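Tail fiber protein (Acinetobacter phage AM24, PDB 5W5P) probably recognises and breaks down the capsular polysaccharide of Acinetobacter baumannii as the trimeric tailspike of the phage. Local coordinates at residues Y66-G71 against A113-T118; A106-F111 against G134-G139; E119-Q124 against R143-M148. All blocks are in the same frame, centred on the assembly; numbering follows the deposited sequence.

Contact 1. Residues Y66-G71 against A113-T118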
loop_
_atom_site.group_PDB
_atom_site.type_symbol
_atom_site.label_atom_id
_atom_site.label_comp_id
_atom_site.label_asym_id
_atom_site.label_seq_id
_atom_site.Cartn_x
_atom_site.Cartn_y
_atom_site.Cartn_z
ATOM N N TYR A 66 -14.994 46.728 -8.244
ATOM C CA TYR A 66 -14.752 45.415 -7.645
ATOM C C TYR A 66 -16.088 44.694 -7.490
ATOM O O TYR A 66 -16.875 45.014 -6.592
ATOM C CB TYR A 66 -14.050 45.559 -6.294
ATOM C CG TYR A 66 -13.489 44.271 -5.737
ATOM C CD1 TYR A 66 -14.313 43.361 -5.086
ATOM C CD2 TYR A 66 -12.134 43.965 -5.856
ATOM C CE1 TYR A 66 -13.809 42.175 -4.577
ATOM C CE2 TYR A 66 -11.617 42.779 -5.344
ATOM C CZ TYR A 66 -12.462 41.889 -4.708
ATOM O OH TYR A 66 -11.972 40.712 -4.193
ATOM N N LEU A 67 -16.337 43.713 -8.353
ATOM C CA LEU A 67 -17.643 43.074 -8.437
ATOM C C LEU A 67 -17.839 41.934 -7.446
ATOM O O LEU A 67 -18.927 41.355 -7.416
ATOM C CB LEU A 67 -17.880 42.560 -9.860
ATOM C CG LEU A 67 -17.528 43.544 -10.976
ATOM C CD1 LEU A 67 -17.645 42.878 -12.337
ATOM C CD2 LEU A 67 -18.412 44.776 -10.896
ATOM N N GLN A 68 -16.838 41.598 -6.636
ATOM C CA GLN A 68 -16.977 40.556 -5.627
ATOM C C GLN A 68 -17.097 41.187 -4.240
ATOM O O GLN A 68 -17.126 42.411 -4.085
ATOM C CB GLN A 68 -15.802 39.576 -5.703
ATOM C CG GLN A 68 -15.768 38.759 -6.983
ATOM C CD GLN A 68 -16.975 37.847 -7.115
ATOM O OE1 GLN A 68 -17.295 37.082 -6.200
ATOM N NE2 GLN A 68 -17.659 37.929 -8.254
ATOM N N GLY A 69 -17.192 40.331 -3.222
ATOM C CA GLY A 69 -17.249 40.771 -1.844
ATOM C C GLY A 69 -18.633 41.067 -1.302
ATOM O O GLY A 69 -18.752 41.430 -0.123
ATOM N N GLY A 70 -19.677 40.938 -2.113
ATOM C CA GLY A 70 -21.020 41.188 -1.637
ATOM C C GLY A 70 -21.493 40.145 -0.638
ATOM O O GLY A 70 -20.857 39.118 -0.400
ATOM N N GLY A 71 -22.642 40.426 -0.040
ATOM C CA GLY A 71 -23.238 39.509 0.909
ATOM C C GLY A 71 -24.222 40.233 1.809
ATOM O O GLY A 71 -24.522 41.410 1.618
ATOM N N ALA A 113 -9.357 40.976 -2.193
ATOM C CA ALA A 113 -8.337 40.241 -2.928
ATOM C C ALA A 113 -8.584 40.346 -4.427
ATOM O O ALA A 113 -9.675 40.032 -4.914
ATOM C CB ALA A 113 -8.321 38.775 -2.493
ATOM N N ASP A 114 -7.564 40.790 -5.160
ATOM C CA ASP A 114 -7.679 40.991 -6.598
ATOM C C ASP A 114 -7.902 39.661 -7.308
ATOM O O ASP A 114 -6.982 38.844 -7.410
ATOM C CB ASP A 114 -6.426 41.699 -7.130
ATOM C CG ASP A 114 -6.431 41.862 -8.637
ATOM O OD1 ASP A 114 -5.343 42.086 -9.210
ATOM O OD2 ASP A 114 -7.516 41.784 -9.251
ATOM N N TYR A 115 -9.123 39.434 -7.794
ATOM C CA TYR A 115 -9.485 38.206 -8.493
ATOM C C TYR A 115 -9.023 38.188 -9.949
ATOM O O TYR A 115 -9.393 37.270 -10.689
ATOM C CB TYR A 115 -11.001 37.983 -8.422
ATOM C CG TYR A 115 -11.828 39.203 -8.780
ATOM C CD1 TYR A 115 -12.159 39.478 -10.102
ATOM C CD2 TYR A 115 -12.275 40.078 -7.798
ATOM C CE1 TYR A 115 -12.909 40.590 -10.437
ATOM C CE2 TYR A 115 -13.029 41.194 -8.123
ATOM C CZ TYR A 115 -13.345 41.446 -9.444
ATOM O OH TYR A 115 -14.093 42.562 -9.773
ATOM N N THR A 116 -8.228 39.171 -10.376
ATOM C CA THR A 116 -7.653 39.175 -11.714
ATOM C C THR A 116 -6.171 38.828 -11.736
ATOM O O THR A 116 -5.612 38.664 -12.826
ATOM C CB THR A 116 -7.855 40.541 -12.390
ATOM O OG1 THR A 116 -7.003 41.519 -11.779
ATOM C CG2 THR A 116 -9.304 40.983 -12.284
ATOM N N GLY A 117 -5.521 38.723 -10.579
ATOM C CA GLY A 117 -4.145 38.266 -10.524
ATOM C C GLY A 117 -3.103 39.312 -10.832
ATOM O O GLY A 117 -1.941 38.963 -11.073
ATOM N N THR A 118 -3.482 40.590 -10.820
ATOM C CA THR A 118 -2.600 41.694 -11.176
ATOM C C THR A 118 -1.775 42.185 -9.995
ATOM O O THR A 118 -0.601 42.525 -10.163
ATOM C CB THR A 118 -3.426 42.854 -11.737
ATOM O OG1 THR A 118 -4.430 42.341 -12.624
ATOM C CG2 THR A 118 -2.541 43.837 -12.483
#

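Contact 2. Residues A106-F111 against G134-G139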
loop_
_atom_site.group_PDB
_atom_site.type_symbol
_atom_site.label_atom_id
_atom_site.label_comp_id
_atom_site.label_asym_id
_atom_site.label_seq_id
_atom_site.Cartn_x
_atom_site.Cartn_y
_atom_site.Cartn_z
ATOM N N ALA A 106 -14.138 31.599 5.007
ATOM C CA ALA A 106 -13.891 32.977 4.609
ATOM C C ALA A 106 -13.381 33.071 3.171
ATOM O O ALA A 106 -12.585 32.244 2.714
ATOM C CB ALA A 106 -12.897 33.634 5.567
ATOM N N ASP A 107 -13.861 34.104 2.463
ATOM C CA ASP A 107 -13.496 34.398 1.078
ATOM C C ASP A 107 -12.550 35.593 1.084
ATOM O O ASP A 107 -12.917 36.648 1.636
ATOM C CB ASP A 107 -14.764 34.701 0.268
ATOM C CG ASP A 107 -14.505 35.057 -1.191
ATOM O OD1 ASP A 107 -13.346 35.147 -1.637
ATOM O OD2 ASP A 107 -15.476 35.216 -1.935
ATOM N N PRO A 108 -11.308 35.481 0.584
ATOM C CA PRO A 108 -10.450 36.680 0.551
ATOM C C PRO A 108 -11.055 37.823 -0.234
ATOM O O PRO A 108 -10.650 38.976 -0.032
ATOM C CB PRO A 108 -9.147 36.193 -0.096
ATOM C CG PRO A 108 -9.136 34.749 0.155
ATOM C CD PRO A 108 -10.577 34.290 0.126
ATOM N N CYS A 109 -12.019 37.544 -1.117
ATOM C CA CYS A 109 -12.641 38.607 -1.891
ATOM C C CYS A 109 -13.462 39.544 -1.023
ATOM O O CYS A 109 -13.676 40.695 -1.414
ATOM C CB CYS A 109 -13.527 38.027 -2.993
ATOM S SG CYS A 109 -12.620 37.493 -4.470
ATOM N N TRP A 110 -13.928 39.075 0.137
ATOM C CA TRP A 110 -14.610 39.957 1.076
ATOM C C TRP A 110 -13.748 41.163 1.430
ATOM O O TRP A 110 -14.264 42.276 1.607
ATOM C CB TRP A 110 -14.978 39.182 2.339
ATOM C CG TRP A 110 -15.925 38.061 2.098
ATOM C CD1 TRP A 110 -16.678 37.847 0.981
ATOM C CD2 TRP A 110 -16.237 36.999 3.006
ATOM N NE1 TRP A 110 -17.441 36.711 1.135
ATOM C CE2 TRP A 110 -17.184 36.172 2.369
ATOM C CE3 TRP A 110 -15.805 36.666 4.293
ATOM C CZ2 TRP A 110 -17.704 35.034 2.975
ATOM C CZ3 TRP A 110 -16.322 35.534 4.895
ATOM C CH2 TRP A 110 -17.262 34.732 4.236
ATOM N N PHE A 111 -12.433 40.963 1.528
ATOM C CA PHE A 111 -11.498 42.000 1.939
ATOM C C PHE A 111 -10.815 42.691 0.770
ATOM O O PHE A 111 -9.965 43.559 0.994
ATOM C CB PHE A 111 -10.437 41.415 2.875
ATOM C CG PHE A 111 -11.003 40.760 4.096
ATOM C CD1 PHE A 111 -11.298 39.406 4.103
ATOM C CD2 PHE A 111 -11.243 41.501 5.241
ATOM C CE1 PHE A 111 -11.821 38.801 5.229
ATOM C CE2 PHE A 111 -11.768 40.905 6.370
ATOM C CZ PHE A 111 -12.055 39.552 6.364
ATOM N N GLY A 134 -8.062 30.103 10.237
ATOM C CA GLY A 134 -7.318 29.363 9.237
ATOM C C GLY A 134 -8.155 28.481 8.337
ATOM O O GLY A 134 -7.797 27.323 8.102
ATOM N N ARG A 135 -9.272 28.989 7.823
ATOM C CA ARG A 135 -10.118 28.211 6.914
ATOM C C ARG A 135 -10.520 29.136 5.767
ATOM O O ARG A 135 -11.525 29.846 5.845
ATOM C CB ARG A 135 -11.318 27.627 7.648
ATOM C CG ARG A 135 -10.916 26.663 8.757
ATOM C CD ARG A 135 -12.071 25.833 9.260
ATOM N NE ARG A 135 -12.608 24.925 8.248
ATOM C CZ ARG A 135 -12.083 23.742 7.953
ATOM N NH1 ARG A 135 -10.994 23.324 8.572
ATOM N NH2 ARG A 135 -12.642 22.978 7.030
ATOM N N VAL A 136 -9.732 29.108 4.698
ATOM C CA VAL A 136 -9.850 30.060 3.603
ATOM C C VAL A 136 -10.294 29.328 2.344
ATOM O O VAL A 136 -9.878 28.190 2.097
ATOM C CB VAL A 136 -8.516 30.800 3.396
ATOM C CG1 VAL A 136 -8.651 31.906 2.364
ATOM C CG2 VAL A 136 -8.063 31.375 4.714
ATOM N N TRP A 137 -11.144 29.984 1.554
ATOM C CA TRP A 137 -11.741 29.410 0.353
ATOM C C TRP A 137 -11.695 30.458 -0.750
ATOM O O TRP A 137 -12.136 31.593 -0.544
ATOM C CB TRP A 137 -13.178 28.955 0.647
ATOM C CG TRP A 137 -14.049 28.552 -0.527
ATOM C CD1 TRP A 137 -14.171 27.305 -1.073
ATOM C CD2 TRP A 137 -14.948 29.399 -1.262
ATOM N NE1 TRP A 137 -15.075 27.325 -2.111
ATOM C CE2 TRP A 137 -15.570 28.598 -2.244
ATOM C CE3 TRP A 137 -15.290 30.751 -1.180
ATOM C CZ2 TRP A 137 -16.509 29.112 -3.143
ATOM C CZ3 TRP A 137 -16.220 31.259 -2.072
ATOM C CH2 TRP A 137 -16.816 30.442 -3.041
ATOM N N PHE A 138 -11.167 30.082 -1.915
ATOM C CA PHE A 138 -10.800 31.048 -2.941
ATOM C C PHE A 138 -11.810 31.161 -4.076
ATOM O O PHE A 138 -11.628 32.007 -4.958
ATOM C CB PHE A 138 -9.425 30.702 -3.510
ATOM C CG PHE A 138 -8.282 31.060 -2.597
ATOM C CD1 PHE A 138 -7.881 30.196 -1.586
ATOM C CD2 PHE A 138 -7.607 32.262 -2.748
ATOM C CE1 PHE A 138 -6.827 30.523 -0.748
ATOM C CE2 PHE A 138 -6.552 32.593 -1.914
ATOM C CZ PHE A 138 -6.159 31.718 -0.914
ATOM N N GLY A 139 -12.860 30.344 -4.089
ATOM C CA GLY A 139 -13.916 30.505 -5.075
ATOM C C GLY A 139 -13.716 29.680 -6.334
ATOM O O GLY A 139 -12.932 28.726 -6.379
#

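Contact 3. Residues E119-Q124 against R143-M148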
loop_
_atom_site.group_PDB
_atom_site.type_symbol
_atom_site.label_atom_id
_atom_site.label_comp_id
_atom_site.label_asym_id
_atom_site.label_seq_id
_atom_site.Cartn_x
_atom_site.Cartn_y
_atom_site.Cartn_z
ATOM N N GLU A 119 -2.372 42.234 -8.807
ATOM C CA GLU A 119 -1.720 42.739 -7.609
ATOM C C GLU A 119 -1.668 41.662 -6.534
ATOM O O GLU A 119 -2.520 40.768 -6.478
ATOM C CB GLU A 119 -2.446 43.972 -7.055
ATOM C CG GLU A 119 -2.889 44.972 -8.111
ATOM C CD GLU A 119 -1.773 45.911 -8.532
ATOM O OE1 GLU A 119 -0.645 45.767 -8.007
ATOM O OE2 GLU A 119 -2.025 46.793 -9.383
ATOM N N ASP A 120 -0.659 41.770 -5.675
ATOM C CA ASP A 120 -0.502 40.852 -4.557
ATOM C C ASP A 120 -1.692 40.958 -3.612
ATOM O O ASP A 120 -1.997 42.039 -3.105
ATOM C CB ASP A 120 0.804 41.164 -3.823
ATOM C CG ASP A 120 1.069 40.218 -2.665
ATOM O OD1 ASP A 120 0.579 39.067 -2.700
ATOM O OD2 ASP A 120 1.773 40.637 -1.719
ATOM N N CYS A 121 -2.365 39.832 -3.375
ATOM C CA CYS A 121 -3.537 39.776 -2.512
ATOM C C CYS A 121 -3.244 39.102 -1.176
ATOM O O CYS A 121 -4.176 38.777 -0.433
ATOM C CB CYS A 121 -4.682 39.059 -3.227
ATOM S SG CYS A 121 -4.474 37.271 -3.399
ATOM N N SER A 122 -1.964 38.887 -0.859
ATOM C CA SER A 122 -1.600 38.148 0.347
ATOM C C SER A 122 -2.141 38.813 1.608
ATOM O O SER A 122 -2.535 38.124 2.558
ATOM C CB SER A 122 -0.080 38.003 0.432
ATOM O OG SER A 122 0.388 37.030 -0.485
ATOM N N ALA A 123 -2.157 40.148 1.643
ATOM C CA ALA A 123 -2.666 40.851 2.818
ATOM C C ALA A 123 -4.154 40.589 3.016
ATOM O O ALA A 123 -4.627 40.478 4.153
ATOM C CB ALA A 123 -2.396 42.351 2.697
ATOM N N GLN A 124 -4.904 40.480 1.917
ATOM C CA GLN A 124 -6.326 40.174 2.006
ATOM C C GLN A 124 -6.554 38.709 2.354
ATOM O O GLN A 124 -7.475 38.386 3.113
ATOM C CB GLN A 124 -7.025 40.534 0.691
ATOM C CG GLN A 124 -7.088 42.028 0.403
ATOM C CD GLN A 124 -5.821 42.560 -0.258
ATOM O OE1 GLN A 124 -5.353 42.014 -1.256
ATOM N NE2 GLN A 124 -5.268 43.634 0.293
ATOM N N ARG A 143 -11.934 33.086 -10.983
ATOM C CA ARG A 143 -10.998 33.902 -10.228
ATOM C C ARG A 143 -9.575 33.385 -10.405
ATOM O O ARG A 143 -9.346 32.174 -10.492
ATOM C CB ARG A 143 -11.362 33.916 -8.743
ATOM C CG ARG A 143 -12.806 34.269 -8.464
ATOM C CD ARG A 143 -13.211 33.758 -7.100
ATOM N NE ARG A 143 -14.243 34.580 -6.483
ATOM C CZ ARG A 143 -14.444 34.666 -5.172
ATOM N NH1 ARG A 143 -13.673 33.982 -4.334
ATOM N NH2 ARG A 143 -15.416 35.438 -4.703
ATOM N N SER A 144 -8.626 34.321 -10.464
ATOM C CA SER A 144 -7.195 34.020 -10.498
ATOM C C SER A 144 -6.511 35.012 -9.571
ATOM O O SER A 144 -6.519 36.216 -9.844
ATOM C CB SER A 144 -6.629 34.124 -11.916
ATOM O OG SER A 144 -6.995 33.010 -12.712
ATOM N N PHE A 145 -5.935 34.523 -8.482
ATOM C CA PHE A 145 -5.286 35.376 -7.497
ATOM C C PHE A 145 -3.769 35.326 -7.659
ATOM O O PHE A 145 -3.213 34.414 -8.275
ATOM C CB PHE A 145 -5.679 34.960 -6.077
ATOM C CG PHE A 145 -7.162 34.978 -5.826
ATOM C CD1 PHE A 145 -7.782 36.117 -5.330
ATOM C CD2 PHE A 145 -7.939 33.859 -6.090
ATOM C CE1 PHE A 145 -9.150 36.140 -5.101
ATOM C CE2 PHE A 145 -9.302 33.871 -5.859
ATOM C CZ PHE A 145 -9.913 35.015 -5.367
ATOM N N LYS A 146 -3.101 36.333 -7.103
ATOM C CA LYS A 146 -1.644 36.381 -7.088
ATOM C C LYS A 146 -1.179 36.632 -5.664
ATOM O O LYS A 146 -1.541 37.648 -5.063
ATOM C CB LYS A 146 -1.102 37.463 -8.023
ATOM C CG LYS A 146 0.387 37.704 -7.863
ATOM C CD LYS A 146 0.997 38.261 -9.131
ATOM C CE LYS A 146 0.791 39.760 -9.216
ATOM N NZ LYS A 146 1.282 40.319 -10.512
HETATM N N MSE A 147 -0.383 35.710 -5.128
HETATM C CA MSE A 147 0.195 35.876 -3.800
HETATM C C MSE A 147 1.721 35.948 -3.873
HETATM O O MSE A 147 2.369 35.065 -4.443
HETATM C CB MSE A 147 -0.238 34.735 -2.881
HETATM C CG MSE A 147 -1.739 34.625 -2.706
HETATM SE SE MSE A 147 -2.276 33.090 -1.626
HETATM C CE MSE A 147 -1.214 33.447 -0.030
HETATM N N MSE A 148 2.291 37.002 -3.294
HETATM C CA MSE A 148 3.737 37.212 -3.347
HETATM C C MSE A 148 4.361 37.422 -1.973
HETATM O O MSE A 148 5.562 37.668 -1.858
HETATM C CB MSE A 148 4.062 38.409 -4.232
HETATM C CG MSE A 148 3.250 38.472 -5.505
HETATM SE SE MSE A 148 3.608 40.115 -6.469
HETATM C CE MSE A 148 5.485 39.788 -6.919
HETATM O O HOH W 1 -4.371 38.800 -6.820
#

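Contact 1. Residues Y66-G71 against A113-T118
Y66 reaches across to both A113 and Y115. Its CG lies anti to the backbone N (chi1 -167°), and the far end of the ring comes near both residues, the OH donating to the carbonyl O of A113 at 2.5 Å. The donor sits above the carbonyl plane rather than in it. Over the centre of the Y66 ring stands Y115 CE2, 3.4 Å above the plane; the edge of Y115 is turned to the face of Y66, a T-shaped pair with planes 72° apart. Next along, L67 gives its backbone N-H to Y115 OH, 2.9 Å and nearly straight at 167°. This bond fixes where the Y115 hydroxyl sits, the N-H arriving at the ring edge near its plane. Q68 follows on a face of Y115: its CG lies 4.1 Å from the ring centroid, a CH-pi contact. The chain then bends at chi2, and the amide carries OE1 to R143 NH2, while N103 of a second subunit packs against Q68. In the second loop, D114 starts a type I beta turn that runs to G117; its OD2 accepts from T116 N, an Asx turn, and from T116 OG1 as well. The contact thus fastens the loop leading into strand 71-75 to the loop that runs from strand 97-100 to helix 122-132.

Contact 2. Residues A106-F111 against G134-G139
P108 lays its CG over one face of the F138 ring, 4.0 Å from CE2, the two side chains crossing at about a right angle. The indole of W137 is met differently: D107 OD2 comes to its edge, near the ring plane, 4.0 Å from CZ3, with carboxylate and indole planes 86° apart. One face of that indole carries the backbone N of G139 over its centre, and H105 stacks on the ring too. The W110 indole bends back on its own segment, with D107 CB 3.4 Å above its plane and offset toward the rim; R100 adds a cation-pi contact.

The backbones form a single bridge between A106 and V136. A106 O accepts from W137 N at 2.9 Å, and A106 N gives a longer bond to R135 O, 3.3 Å; past this bridge the 106-111 segment goes into a short 3-10 turn, 108-110. The P108 ring wedges against the strand, CG meeting V136 CG1 at 3.6 Å and CD touching W137 O, while D107 CA directs its hydrogen at the same carbonyl. The start of the 106-111 loop is thereby pinned at one bridge to strand 135-140, the first strand of the parallel beta-helix, and helix 122-132 packs on V136 and F138.

D107 is buried with a charged group to satisfy. Its CG is anti to the backbone N (chi1 179°), OD1 takes C109 N at 2.8 Å from above the carboxylate plane in an Asx turn, and OD2 makes a salt bridge with R143. Together the arginine and the C109 N-H would be expected to stabilise the ionised form of this buried carboxylate.

Contact 3. Residues E119-Q124 against R143-M148
D120 OD1 is gripped from opposite faces of its carboxylate plane by two backbone N-H groups, M148 N from across the contact at 2.7 Å and S122 N from its own segment at 3.1 Å. The second bond makes an Asx turn at the start of helix 122-132, which lies beside the first strands of the parallel beta-helix; C121 holds the N-cap position. D120 CG is anti to the backbone N (chi1 -178°), and CB of selenomethionine M148 packs 3.8 Å from it. The other oxygen, OD2, bonds to T149 OG1, so OD1 and OD2 reach M148 and T149, which follow strand 144-147.

One residue on, C121 N donates to K146 O at 2.9 Å, almost straight at 165°. Its SG, set between the backbone N and the carbonyl carbon (chi1 73°), lies beside K146 O, F145 CB at 3.7 Å and CG of selenomethionine M147 at 3.9 Å. It also lies obliquely beside the F145 ring, in a sulfur-aromatic contact. S122 OG touches M147 CB and bonds to T149 O. K146 bends at chi3, its CE passing E119 and its NZ reaching T118 O. A water completes the link between the backbones, donating to E119 O at 2.7 Å and accepting from K146 N at 2.8 Å.

How the contacts relate
From the N terminus, the chain passes 66-71, runs through strands 71-75, 89-91 and 97-100, and returns at 113-118 to close contact 1. Contact 2 has already opened at 106-111 within that loop and closes beyond it at 134-139, so the two cross. Contact 3 opens at 119-124, just after contact 1 has closed, and ends at 143-148, again crossing contact 2. Together they tie the small antiparallel sheet and its connecting loops to helix 122-132 and the opening strands of the beta-helix. R143, in the second segment of contact 3, has partners in both other contacts, the carbonyl of F138 among them, while A113 N probably bonds to P108 O.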